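Local coordinates for protein acetyl-CoA C-acetyltransferase (Syntrophomonas wolfei subsp. wolfei, PDB 7N7Z) that probably catalyses the reversible condensation of two acetyl-CoA molecules to acetoacetyl-CoA and free CoA, as a biosynthetic-type thiolase, at residues Val11-Thr16 / Ala258-Met263; Ala34-Asn39 / Val204-Lys209; Glu166-Lys171 / Ala324-Gly329; Leu294-Ala299 / Gly392-Ser397. All blocks are in the same frame, centred on the assembly; numbering follows the deposited sequence.

Interaction 1 (Val11-Thr16 / Ala258-Met263)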
# COMPACT_ATOMS: atom_id res chain seq x y z
N VAL B 11 -31.09 31.73 -1.54
CA VAL B 11 -32.23 31.51 -2.42
C VAL B 11 -32.57 30.04 -2.57
O VAL B 11 -33.73 29.73 -2.90
CB VAL B 11 -31.98 32.16 -3.80
CG1 VAL B 11 -33.20 32.00 -4.69
CG2 VAL B 11 -31.64 33.63 -3.64
N GLY B 12 -31.63 29.13 -2.36
CA GLY B 12 -31.91 27.71 -2.45
C GLY B 12 -31.04 26.94 -1.49
O GLY B 12 -29.89 27.32 -1.24
N MET B 13 -31.58 25.85 -0.95
CA MET B 13 -30.88 25.04 0.03
C MET B 13 -31.32 23.59 -0.10
O MET B 13 -32.50 23.32 -0.33
CB MET B 13 -31.14 25.54 1.45
CG MET B 13 -30.67 26.95 1.71
SD MET B 13 -31.02 27.49 3.39
CE MET B 13 -29.45 27.19 4.18
N ALA B 14 -30.37 22.68 0.06
CA ALA B 14 -30.67 21.25 -0.03
C ALA B 14 -29.54 20.46 0.62
O ALA B 14 -28.41 20.93 0.72
CB ALA B 14 -30.87 20.81 -1.48
N ARG B 15 -29.88 19.25 1.05
CA ARG B 15 -28.90 18.31 1.55
C ARG B 15 -29.37 16.90 1.22
O ARG B 15 -30.57 16.66 1.03
CB ARG B 15 -28.67 18.46 3.06
CG ARG B 15 -29.84 18.05 3.94
CD ARG B 15 -29.38 17.84 5.38
NE ARG B 15 -30.47 17.48 6.28
CZ ARG B 15 -30.77 16.24 6.66
NH1 ARG B 15 -30.10 15.20 6.21
NH2 ARG B 15 -31.77 16.05 7.52
N THR B 16 -28.42 15.98 1.13
CA THR B 16 -28.74 14.57 1.02
C THR B 16 -29.03 14.02 2.40
O THR B 16 -28.79 14.68 3.41
CB THR B 16 -27.59 13.82 0.36
OG1 THR B 16 -26.50 13.70 1.28
CG2 THR B 16 -27.12 14.55 -0.90
N ALA B 258 -24.30 18.92 1.43
CA ALA B 258 -25.24 20.02 1.45
C ALA B 258 -24.80 21.07 0.44
O ALA B 258 -23.62 21.15 0.06
CB ALA B 258 -25.34 20.65 2.85
N ALA B 259 -25.75 21.89 -0.01
CA ALA B 259 -25.46 22.94 -0.97
C ALA B 259 -26.41 24.10 -0.75
O ALA B 259 -27.50 23.94 -0.19
CB ALA B 259 -25.55 22.43 -2.41
N ALA B 260 -25.99 25.28 -1.22
CA ALA B 260 -26.80 26.48 -1.06
C ALA B 260 -26.41 27.48 -2.14
O ALA B 260 -25.26 27.54 -2.56
CB ALA B 260 -26.61 27.10 0.33
N VAL B 261 -27.40 28.25 -2.58
CA VAL B 261 -27.21 29.31 -3.56
C VAL B 261 -27.37 30.64 -2.84
O VAL B 261 -28.45 30.95 -2.32
CB VAL B 261 -28.20 29.19 -4.73
CG1 VAL B 261 -28.01 30.34 -5.71
CG2 VAL B 261 -28.04 27.85 -5.42
N PHE B 262 -26.31 31.43 -2.82
CA PHE B 262 -26.30 32.74 -2.18
C PHE B 262 -26.34 33.83 -3.24
O PHE B 262 -25.89 33.64 -4.37
CB PHE B 262 -25.07 32.91 -1.29
CG PHE B 262 -25.01 31.93 -0.15
CD1 PHE B 262 -24.41 30.69 -0.33
CD2 PHE B 262 -25.56 32.23 1.08
CE1 PHE B 262 -24.35 29.78 0.71
CE2 PHE B 262 -25.51 31.32 2.12
CZ PHE B 262 -24.90 30.10 1.94
N MET B 263 -26.89 34.98 -2.86
CA MET B 263 -27.07 36.08 -3.80
C MET B 263 -27.07 37.40 -3.05
O MET B 263 -27.48 37.48 -1.89
CB MET B 263 -28.38 35.95 -4.58
CG MET B 263 -28.33 34.96 -5.72
SD MET B 263 -29.87 34.94 -6.65
CE MET B 263 -29.95 33.21 -7.09
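Val11 has CG1 anti to the backbone N (chi1 -177°), which leaves CG2 beside that N. Met263 carries CG anti to its carbonyl carbon (chi1 -79°) and bends at chi3, so its thioether crosses Val11 at about a right angle. Val11 CG2 meets Met263 SD at 3.7 Å, and Met263 CE also touches Val11 CB. An alanine in place of Met263 would probably loosen this end of the strand pair, because the thioether over Val11 would be lost.

Four backbone bonds join the strands. Val11 N reaches Val261 O at 2.9 Å, almost straight and nearly along the C=O axis. Val261 N returns to Gly12 O at 3.0 Å, from above the carbonyl plane. Ala14 N and O pair with Ala259 O and N. Met13 lies opposite Ala260 between the bonded positions. Beyond Ala14, Arg15 lies opposite Ala258, with Arg15 CB and Ala258 CB 4.0 Å apart. The guanidinium of Arg15 leads away to salt bridges with Glu202 and Asp220. Ala14 faces helix 30-45, whereas Met13 packs on helix 360-378. This is an antiparallel pair of central strands, covered by helices on both faces as in the layered thiolase fold.

Interaction 2 (Ala34-Asn39 / Val204-Lys209); sequences AIIAAN and VPVVIK
Ile36 overlaps Val204 and Val206 with two different branches. Its CG2 is anti to the backbone N and meets Val204 CG1 at 3.8 Å. The same methyl also lies 3.8 Å from Pro205 O, a van der Waals contact with the carbonyl. The other branch, CG1, stands beside the backbone N (chi1 -69°) and runs on extended (chi2 166°). It brings Ile36 CD1 to 4.0 Å from Val206 CG1.

Ile36 crosses Val204 obliquely and Val206 at about a right angle. Val204 has CG1 in the crowded position between its own N and carbonyl carbon (chi1 55°). That rotation turns CG1 to the helix, where it also touches the backbone at Ala37 CA (4.1 Å). Val206 uses the methyl anti to its N. No hydrogen bond crosses between the segments. Methyl groups make most of the contact, with one backbone carbonyl beside them.

Around it, Val204 is hydrogen-bonded through its backbone to Arg15, and Val206 to Ile217. Val206 also packs on Thr16 and Pro17 of strand 8-20. The contact thus joins one flank of helix 30-45 to the chain entering a two-stranded antiparallel hairpin, 206-208 with 215-217, within the N-terminal half of the thiolase fold.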
# COMPACT_ATOMS: atom_id res chain seq x y z
N ALA B 34 -22.18 15.69 -3.81
CA ALA B 34 -22.17 17.14 -3.96
C ALA B 34 -22.99 17.58 -5.17
O ALA B 34 -23.70 18.59 -5.11
CB ALA B 34 -20.73 17.64 -4.09
N ILE B 35 -22.90 16.82 -6.26
CA ILE B 35 -23.64 17.18 -7.47
C ILE B 35 -25.14 17.10 -7.21
O ILE B 35 -25.91 17.96 -7.66
CB ILE B 35 -23.22 16.27 -8.64
CG1 ILE B 35 -21.89 16.76 -9.22
CG2 ILE B 35 -24.29 16.24 -9.72
CD1 ILE B 35 -21.14 15.70 -9.99
N ILE B 36 -25.59 16.07 -6.50
CA ILE B 36 -27.01 15.92 -6.22
C ILE B 36 -27.50 17.06 -5.33
O ILE B 36 -28.54 17.67 -5.60
CB ILE B 36 -27.29 14.54 -5.58
CG1 ILE B 36 -27.06 13.43 -6.60
CG2 ILE B 36 -28.72 14.48 -5.04
CD1 ILE B 36 -26.98 12.04 -6.00
N ALA B 37 -26.75 17.37 -4.27
CA ALA B 37 -27.15 18.46 -3.39
C ALA B 37 -27.09 19.80 -4.10
O ALA B 37 -27.96 20.65 -3.91
CB ALA B 37 -26.26 18.47 -2.15
N ALA B 38 -26.06 20.01 -4.93
CA ALA B 38 -25.93 21.28 -5.64
C ALA B 38 -27.07 21.47 -6.63
O ALA B 38 -27.65 22.56 -6.71
CB ALA B 38 -24.58 21.34 -6.35
N ASN B 39 -27.39 20.43 -7.41
CA ASN B 39 -28.49 20.54 -8.36
C ASN B 39 -29.80 20.84 -7.65
O ASN B 39 -30.61 21.65 -8.13
CB ASN B 39 -28.61 19.25 -9.17
CG ASN B 39 -27.63 19.21 -10.33
OD1 ASN B 39 -27.33 20.23 -10.95
ND2 ASN B 39 -27.12 18.02 -10.62
N VAL B 204 -32.80 16.01 -0.41
CA VAL B 204 -32.92 15.53 -1.78
C VAL B 204 -32.44 14.09 -1.79
O VAL B 204 -31.33 13.82 -1.33
CB VAL B 204 -32.12 16.38 -2.79
CG1 VAL B 204 -30.65 16.48 -2.38
CG2 VAL B 204 -32.25 15.80 -4.19
N PRO B 205 -33.23 13.13 -2.28
CA PRO B 205 -32.83 11.73 -2.15
C PRO B 205 -31.64 11.39 -3.04
O PRO B 205 -31.39 12.03 -4.06
CB PRO B 205 -34.08 10.96 -2.58
CG PRO B 205 -34.84 11.90 -3.45
CD PRO B 205 -34.53 13.28 -2.96
N VAL B 206 -30.91 10.36 -2.62
CA VAL B 206 -29.78 9.82 -3.37
C VAL B 206 -30.17 8.46 -3.90
O VAL B 206 -30.61 7.58 -3.14
CB VAL B 206 -28.52 9.72 -2.49
CG1 VAL B 206 -27.37 9.12 -3.28
CG2 VAL B 206 -28.14 11.08 -1.94
N VAL B 207 -30.03 8.27 -5.21
CA VAL B 207 -30.48 7.07 -5.89
C VAL B 207 -29.27 6.19 -6.18
O VAL B 207 -28.33 6.61 -6.87
CB VAL B 207 -31.23 7.41 -7.19
CG1 VAL B 207 -31.52 6.16 -7.97
CG2 VAL B 207 -32.52 8.14 -6.86
N ILE B 208 -29.29 4.97 -5.65
CA ILE B 208 -28.23 3.99 -5.88
C ILE B 208 -28.60 3.17 -7.11
O ILE B 208 -29.64 2.50 -7.13
CB ILE B 208 -28.02 3.08 -4.66
CG1 ILE B 208 -28.08 3.88 -3.35
CG2 ILE B 208 -26.71 2.30 -4.79
CD1 ILE B 208 -26.81 4.64 -3.01
N LYS B 209 -27.76 3.22 -8.14
CA LYS B 209 -28.05 2.57 -9.42
C LYS B 209 -27.49 1.15 -9.42
O LYS B 209 -26.54 0.81 -10.12
CB LYS B 209 -27.49 3.39 -10.57
CG LYS B 209 -28.25 4.67 -10.86
CD LYS B 209 -29.44 4.42 -11.78
CE LYS B 209 -30.23 5.69 -12.02
NZ LYS B 209 -29.42 6.74 -12.69

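Interaction 3 (Glu166-Lys171 / Ala324-Gly329); sequences ENIAEK and AAQVLG
Ile168 points at the helix 324-329 and Ala325 points back at 166-171, so the two short segments meet through small groups and one branched side chain. Their axes approach to 8.2 Å and cross at 47°. Ile168 has CG2 anti to the backbone N, which aims this methyl at the facing backbone. Ile168 CG2 lies 3.2 Å from Ala325 O, a tight contact. It also rests on Gly329 CA at 3.7 Å. A side chain on Gly329 would point straight into this methyl and collide with it. The other branch is extended, and Ile168 CD1 reaches Gln326 CA at 4.2 Å.

One residue on, Ala169 CB and Ala325 CB meet methyl to methyl at 3.9 Å. Here the backbones come closest, with Ala169 CA and Ala325 CA 5.4 Å apart. Gln326 starts away from helix 166-171, and its amide bonds to Gly293 and Ala322. Its side chain touches Cys388, a predicted active-site residue.

Helix 161-172 therefore lies across the first turns of helix 324-336. Leu294 covers Ile168 from the loop before helix 296-307. Helix 176-196 packs on Ala324, Ala325 and Leu328.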
# COMPACT_ATOMS: atom_id res chain seq x y z
N GLU B 166 -13.24 14.24 26.44
CA GLU B 166 -12.93 13.77 27.79
C GLU B 166 -12.31 14.88 28.62
O GLU B 166 -12.55 14.97 29.83
CB GLU B 166 -11.98 12.57 27.72
CG GLU B 166 -12.63 11.26 27.25
CD GLU B 166 -13.76 10.80 28.14
OE1 GLU B 166 -14.04 11.46 29.16
OE2 GLU B 166 -14.38 9.76 27.81
N ASN B 167 -11.52 15.75 27.99
CA ASN B 167 -10.95 16.88 28.71
C ASN B 167 -12.04 17.82 29.20
O ASN B 167 -12.00 18.30 30.34
CB ASN B 167 -9.96 17.64 27.82
CG ASN B 167 -8.68 16.86 27.56
OD1 ASN B 167 -8.17 16.85 26.43
ND2 ASN B 167 -8.15 16.21 28.59
N ILE B 168 -13.04 18.10 28.36
CA ILE B 168 -14.14 18.97 28.77
C ILE B 168 -14.91 18.34 29.92
O ILE B 168 -15.27 19.02 30.88
CB ILE B 168 -15.05 19.28 27.57
CG1 ILE B 168 -14.45 20.40 26.72
CG2 ILE B 168 -16.46 19.64 28.04
CD1 ILE B 168 -15.21 20.70 25.45
N ALA B 169 -15.17 17.03 29.83
CA ALA B 169 -15.86 16.35 30.92
C ALA B 169 -15.06 16.44 32.21
O ALA B 169 -15.62 16.66 33.29
CB ALA B 169 -16.12 14.89 30.55
N GLU B 170 -13.73 16.28 32.12
CA GLU B 170 -12.89 16.36 33.31
C GLU B 170 -12.90 17.77 33.89
O GLU B 170 -13.13 17.95 35.09
CB GLU B 170 -11.47 15.93 32.97
CG GLU B 170 -11.29 14.43 32.80
CD GLU B 170 -9.84 14.00 32.91
OE1 GLU B 170 -8.96 14.72 32.38
OE2 GLU B 170 -9.57 12.95 33.52
N LYS B 171 -12.64 18.77 33.06
CA LYS B 171 -12.53 20.14 33.55
C LYS B 171 -13.80 20.57 34.28
O LYS B 171 -13.74 21.06 35.41
CB LYS B 171 -12.23 21.09 32.39
CG LYS B 171 -12.09 22.55 32.80
CD LYS B 171 -12.09 23.48 31.60
CE LYS B 171 -12.12 24.94 32.03
NZ LYS B 171 -12.28 25.87 30.87
N ALA B 324 -21.71 14.56 23.79
CA ALA B 324 -22.59 15.00 24.86
C ALA B 324 -21.83 15.83 25.89
O ALA B 324 -22.28 16.91 26.30
CB ALA B 324 -23.26 13.80 25.52
N ALA B 325 -20.67 15.34 26.32
CA ALA B 325 -19.84 16.10 27.24
C ALA B 325 -19.45 17.45 26.64
O ALA B 325 -19.40 18.46 27.35
CB ALA B 325 -18.59 15.30 27.62
N GLN B 326 -19.17 17.47 25.34
CA GLN B 326 -18.80 18.72 24.68
C GLN B 326 -19.92 19.74 24.78
O GLN B 326 -19.68 20.92 25.07
CB GLN B 326 -18.44 18.45 23.22
CG GLN B 326 -18.10 19.70 22.42
CD GLN B 326 -19.20 20.11 21.45
OE1 GLN B 326 -20.16 19.37 21.21
NE2 GLN B 326 -19.07 21.30 20.88
N VAL B 327 -21.16 19.31 24.55
CA VAL B 327 -22.30 20.22 24.64
C VAL B 327 -22.46 20.72 26.07
O VAL B 327 -22.55 21.93 26.32
CB VAL B 327 -23.58 19.53 24.14
CG1 VAL B 327 -24.77 20.49 24.22
CG2 VAL B 327 -23.40 19.02 22.73
N LEU B 328 -22.52 19.80 27.03
CA LEU B 328 -22.69 20.20 28.42
C LEU B 328 -21.57 21.12 28.88
O LEU B 328 -21.77 21.95 29.77
CB LEU B 328 -22.76 18.96 29.31
CG LEU B 328 -23.92 18.00 29.03
CD1 LEU B 328 -23.93 16.87 30.06
CD2 LEU B 328 -25.26 18.72 29.03
N GLY B 329 -20.39 21.00 28.27
CA GLY B 329 -19.34 21.97 28.54
C GLY B 329 -19.66 23.33 27.96
O GLY B 329 -19.36 24.36 28.57

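Interaction 4 (Leu294-Ala299 / Gly392-Ser397); sequences LGPAVA and GSAMAS
Gly392 opens the second segment with phi 130° and psi -38°, angles that call for glycine. Ser393 follows as the centre of an inverse gamma turn and points away from the helix. Its OG bonds to Ser83 O of the second subunit. Ala394 then starts the strand and turns its methyl to Gly295. Ala394 CB sits 3.5 Å from Gly295 CA and equally close to Gly295 C. A side chain on Gly295 would collide with this methyl. Ala394 CB also lies 4.3 Å from Pro296 CD.

Met395 points away, and its side chain packs on helix 94-107. Only its backbone meets the helix segment here, where Met395 C is 3.8 Å from Ala299 CB. Ala396 faces the helix again. Its CB touches Ala299 CB at 3.9 Å and Ala299 O at 3.7 Å.

Gly295 O accepts from both Val298 N and Ala299 N, so two N-H groups grip this one carbonyl. Pro296 also packs on Cys388, predicted to be a proton acceptor. With no hydrogen bond across the segments, the contact is van der Waals packing of methyl groups and backbone. So close a fit probably depends on the small residues Gly295, Ala299, Ala394 and Ala396.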
# COMPACT_ATOMS: atom_id res chain seq x y z
N LEU B 294 -15.38 23.62 23.28
CA LEU B 294 -15.97 24.82 23.85
C LEU B 294 -16.00 25.99 22.87
O LEU B 294 -16.43 27.09 23.26
CB LEU B 294 -15.19 25.24 25.10
CG LEU B 294 -14.99 24.14 26.15
CD1 LEU B 294 -14.02 24.59 27.23
CD2 LEU B 294 -16.33 23.73 26.76
N GLY B 295 -15.58 25.79 21.62
CA GLY B 295 -15.55 26.85 20.64
C GLY B 295 -16.85 27.61 20.52
O GLY B 295 -16.86 28.85 20.49
N PRO B 296 -17.97 26.90 20.41
CA PRO B 296 -19.27 27.60 20.31
C PRO B 296 -19.54 28.54 21.47
O PRO B 296 -20.27 29.52 21.30
CB PRO B 296 -20.28 26.45 20.26
CG PRO B 296 -19.51 25.29 19.73
CD PRO B 296 -18.12 25.44 20.28
N ALA B 297 -18.96 28.28 22.64
CA ALA B 297 -19.18 29.16 23.79
C ALA B 297 -18.47 30.50 23.63
O ALA B 297 -18.79 31.44 24.36
CB ALA B 297 -18.72 28.47 25.07
N VAL B 298 -17.52 30.60 22.71
CA VAL B 298 -16.85 31.86 22.42
C VAL B 298 -17.26 32.43 21.06
O VAL B 298 -17.20 33.65 20.88
CB VAL B 298 -15.32 31.72 22.52
CG1 VAL B 298 -14.90 31.44 23.95
CG2 VAL B 298 -14.81 30.62 21.59
N ALA B 299 -17.66 31.59 20.11
CA ALA B 299 -18.09 32.08 18.81
C ALA B 299 -19.50 32.65 18.86
O ALA B 299 -19.77 33.70 18.26
CB ALA B 299 -18.01 30.96 17.77
N GLY B 392 -9.81 24.02 17.25
CA GLY B 392 -10.29 25.10 18.08
C GLY B 392 -11.07 26.18 17.35
O GLY B 392 -12.05 26.70 17.89
N SER B 393 -10.66 26.51 16.13
CA SER B 393 -11.26 27.63 15.41
C SER B 393 -12.72 27.36 15.08
O SER B 393 -13.04 26.87 13.99
CB SER B 393 -10.48 27.91 14.13
OG SER B 393 -9.17 28.38 14.42
N ALA B 394 -13.62 27.69 16.01
CA ALA B 394 -15.04 27.45 15.84
C ALA B 394 -15.70 28.62 15.11
O ALA B 394 -15.12 29.69 14.92
CB ALA B 394 -15.71 27.22 17.19
N MET B 395 -16.95 28.40 14.70
CA MET B 395 -17.68 29.39 13.91
C MET B 395 -19.12 29.49 14.41
O MET B 395 -19.65 28.58 15.04
CB MET B 395 -17.68 29.03 12.42
CG MET B 395 -16.45 29.50 11.67
SD MET B 395 -16.54 29.17 9.90
CE MET B 395 -17.29 30.69 9.32
N ALA B 396 -19.73 30.63 14.10
CA ALA B 396 -21.14 30.87 14.37
C ALA B 396 -21.66 31.85 13.34
O ALA B 396 -20.92 32.68 12.81
CB ALA B 396 -21.36 31.42 15.79
N SER B 397 -22.96 31.75 13.05
CA SER B 397 -23.58 32.61 12.04
C SER B 397 -25.02 32.89 12.44
O SER B 397 -25.66 32.08 13.11
CB SER B 397 -23.52 31.97 10.65
OG SER B 397 -24.08 30.66 10.67

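In the fold
Interactions 1 and 2 touch, with centres 13 Å apart. Arg15 O and Val204 N form a probable hydrogen bond, and Ala259 CB packs on helix 30-45. Interaction 2 is nested in the chain loop that interaction 1 closes. Interactions 3 and 4 also touch, 15 Å between centres, where Leu294 also packs on Gly329. Interaction 4 follows interaction 1 in sequence, yet both reach the same mixed sheet, through strands 8-20 and 254-264 and strand 394-400. Interaction 3 alternates along the chain with each of the other three and pairs a segment of the N-terminal thiolase domain with one of the C-terminal domain. The two halves of the thiolase are thus joined by shared sheet and by helix packing.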